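PDB 5XHX: helix-turn-helix transcriptional regulator, which probably binds DNA as a LuxR-family transcriptional regulator of Pseudomonas aeruginosa, represented here by its ligand-binding domain without the helix-turn-helix part. Local coordinates for residues R30-T35 against A168-R173. Sequence-based numbering, arbitrary orientation.
Sequences RILAQT and ALMKKR
L32 and M170 meet between two helical segments, 30-35 and 168-173, whose nearest CA atoms, those of these two residues, are 9.1 Å apart; no hydrogen bond crosses, and the 95 Å² buried in total marks a light, apolar contact. L32 supplies one side of it. Its CG stands anti to the backbone N (chi1 175°), which sends it toward helix 153-173: CD2 then reaches M170 CG at 4.1 Å, while CD1 turns to L169 and comes only to 4.5 Å from L169 CD1. The leucine and methionine side chains cross at about a right angle, and the contact on M170 is its CG methylene. L143 of strand 140-147 touches both side chains, and M170 also packs on W29, one turn earlier in helix 28-36. Within 30-35, I31 O takes two bonds from T35, from N at 2.8 Å and from OG1 at 2.6 Å, reaching it from opposite faces of the carbonyl plane; the hydroxyl thereby donates its hydrogen within its own helix. L169 also packs on L20 of the second subunit. The arrangement is helix-on-helix packing against one side of an antiparallel sheet, as in the alpha-beta-alpha sandwich ligand-binding domains of LuxR-type regulators.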
loop_
_atom_site.group_PDB
_atom_site.type_symbol
_atom_site.label_atom_id
_atom_site.label_comp_id
_atom_site.label_asym_id
_atom_site.label_seq_id
_atom_site.Cartn_x
_atom_site.Cartn_y
_atom_site.Cartn_z
ATOM N N ARG A 30 5.916 -2.206 -13.115
ATOM C CA ARG A 30 7.306 -1.819 -13.339
ATOM C C ARG A 30 7.952 -1.320 -12.051
ATOM O O ARG A 30 9.098 -1.672 -11.750
ATOM C CB ARG A 30 7.409 -0.753 -14.438
ATOM C CG ARG A 30 8.874 -0.377 -14.751
ATOM C CD ARG A 30 9.032 0.695 -15.845
ATOM N NE ARG A 30 8.258 1.905 -15.574
ATOM C CZ ARG A 30 8.703 2.956 -14.881
ATOM N NH1 ARG A 30 9.930 2.962 -14.374
ATOM N NH2 ARG A 30 7.912 4.007 -14.694
ATOM N N ILE A 31 7.225 -0.523 -11.261
ATOM C CA ILE A 31 7.813 0.011 -10.029
ATOM C C ILE A 31 7.993 -1.093 -8.992
ATOM O O ILE A 31 8.988 -1.116 -8.260
ATOM C CB ILE A 31 6.964 1.172 -9.472
ATOM C CG1 ILE A 31 6.840 2.298 -10.509
ATOM C CG2 ILE A 31 7.599 1.709 -8.156
ATOM C CD1 ILE A 31 8.178 2.779 -11.025
ATOM N N LEU A 32 7.046 -2.031 -8.917
ATOM C CA LEU A 32 7.199 -3.151 -7.990
ATOM C C LEU A 32 8.410 -4.009 -8.356
ATOM O O LEU A 32 9.243 -4.337 -7.500
ATOM C CB LEU A 32 5.907 -3.981 -7.967
ATOM C CG LEU A 32 5.943 -5.266 -7.120
ATOM C CD1 LEU A 32 6.473 -5.004 -5.705
ATOM C CD2 LEU A 32 4.560 -5.894 -7.066
ATOM N N ALA A 33 8.541 -4.364 -9.638
ATOM C CA ALA A 33 9.694 -5.159 -10.064
ATOM C C ALA A 33 11.005 -4.415 -9.836
ATOM O O ALA A 33 12.016 -5.020 -9.462
ATOM C CB ALA A 33 9.550 -5.532 -11.544
ATOM N N GLN A 34 11.022 -3.106 -10.088
ATOM C CA GLN A 34 12.246 -2.337 -9.848
ATOM C C GLN A 34 12.558 -2.240 -8.360
ATOM O O GLN A 34 13.729 -2.289 -7.962
ATOM C CB GLN A 34 12.126 -0.943 -10.476
ATOM C CG GLN A 34 12.210 -0.988 -12.011
ATOM C CD GLN A 34 11.922 0.348 -12.678
ATOM O OE1 GLN A 34 11.608 1.340 -12.013
ATOM N NE2 GLN A 34 12.022 0.378 -14.008
ATOM N N THR A 35 11.526 -2.108 -7.521
ATOM C CA THR A 35 11.756 -2.120 -6.075
ATOM C C THR A 35 12.394 -3.437 -5.633
ATOM O O THR A 35 13.402 -3.445 -4.916
ATOM C CB THR A 35 10.442 -1.883 -5.329
ATOM O OG1 THR A 35 9.809 -0.715 -5.844
ATOM C CG2 THR A 35 10.700 -1.677 -3.831
ATOM N N ALA A 168 0.331 -8.607 -0.307
ATOM C CA ALA A 168 -0.747 -7.704 0.087
ATOM C C ALA A 168 -0.948 -6.623 -0.962
ATOM O O ALA A 168 -2.082 -6.316 -1.357
ATOM C CB ALA A 168 -0.440 -7.076 1.454
ATOM N N LEU A 169 0.152 -6.036 -1.421
ATOM C CA LEU A 169 0.102 -5.024 -2.468
ATOM C C LEU A 169 -0.496 -5.584 -3.753
ATOM O O LEU A 169 -1.333 -4.942 -4.395
ATOM C CB LEU A 169 1.519 -4.519 -2.748
ATOM C CG LEU A 169 2.000 -3.102 -2.507
ATOM C CD1 LEU A 169 3.281 -2.925 -3.318
ATOM C CD2 LEU A 169 0.944 -2.096 -2.913
ATOM N N MET A 170 -0.007 -6.753 -4.187
ATOM C CA MET A 170 -0.507 -7.359 -5.424
ATOM C C MET A 170 -2.016 -7.527 -5.371
ATOM O O MET A 170 -2.725 -7.168 -6.315
ATOM C CB MET A 170 0.180 -8.709 -5.669
ATOM C CG MET A 170 1.671 -8.578 -5.967
ATOM S SD MET A 170 2.508 -10.167 -6.047
ATOM C CE MET A 170 1.472 -10.939 -7.333
ATOM N N LYS A 171 -2.522 -8.064 -4.259
ATOM C CA LYS A 171 -3.960 -8.269 -4.112
ATOM C C LYS A 171 -4.712 -6.944 -4.216
ATOM O O LYS A 171 -5.744 -6.856 -4.894
ATOM C CB LYS A 171 -4.244 -8.962 -2.772
ATOM C CG LYS A 171 -5.715 -9.288 -2.503
ATOM C CD LYS A 171 -6.346 -10.085 -3.643
ATOM C CE LYS A 171 -7.591 -10.846 -3.188
ATOM N NZ LYS A 171 -7.240 -12.153 -2.536
ATOM N N LYS A 172 -4.181 -5.885 -3.595
ATOM C CA LYS A 172 -4.859 -4.594 -3.657
ATOM C C LYS A 172 -4.787 -3.993 -5.053
ATOM O O LYS A 172 -5.725 -3.310 -5.482
ATOM C CB LYS A 172 -4.265 -3.639 -2.614
ATOM C CG LYS A 172 -4.609 -4.031 -1.178
ATOM C CD LYS A 172 -6.124 -4.101 -0.999
ATOM C CE LYS A 172 -6.514 -4.521 0.408
ATOM N NZ LYS A 172 -6.573 -6.000 0.585
ATOM N N ARG A 173 -3.716 -4.273 -5.797
ATOM C CA ARG A 173 -3.621 -3.730 -7.151
ATOM C C ARG A 173 -4.776 -4.184 -8.048
ATOM O O ARG A 173 -5.127 -3.462 -8.986
ATOM C CB ARG A 173 -2.257 -4.091 -7.755
ATOM C CG ARG A 173 -2.114 -3.874 -9.258
ATOM C CD ARG A 173 -2.287 -2.418 -9.699
ATOM N NE ARG A 173 -2.103 -2.285 -11.144
ATOM C CZ ARG A 173 -1.915 -1.134 -11.790
ATOM N NH1 ARG A 173 -1.890 0.014 -11.127
ATOM N NH2 ARG A 173 -1.743 -1.129 -13.110
#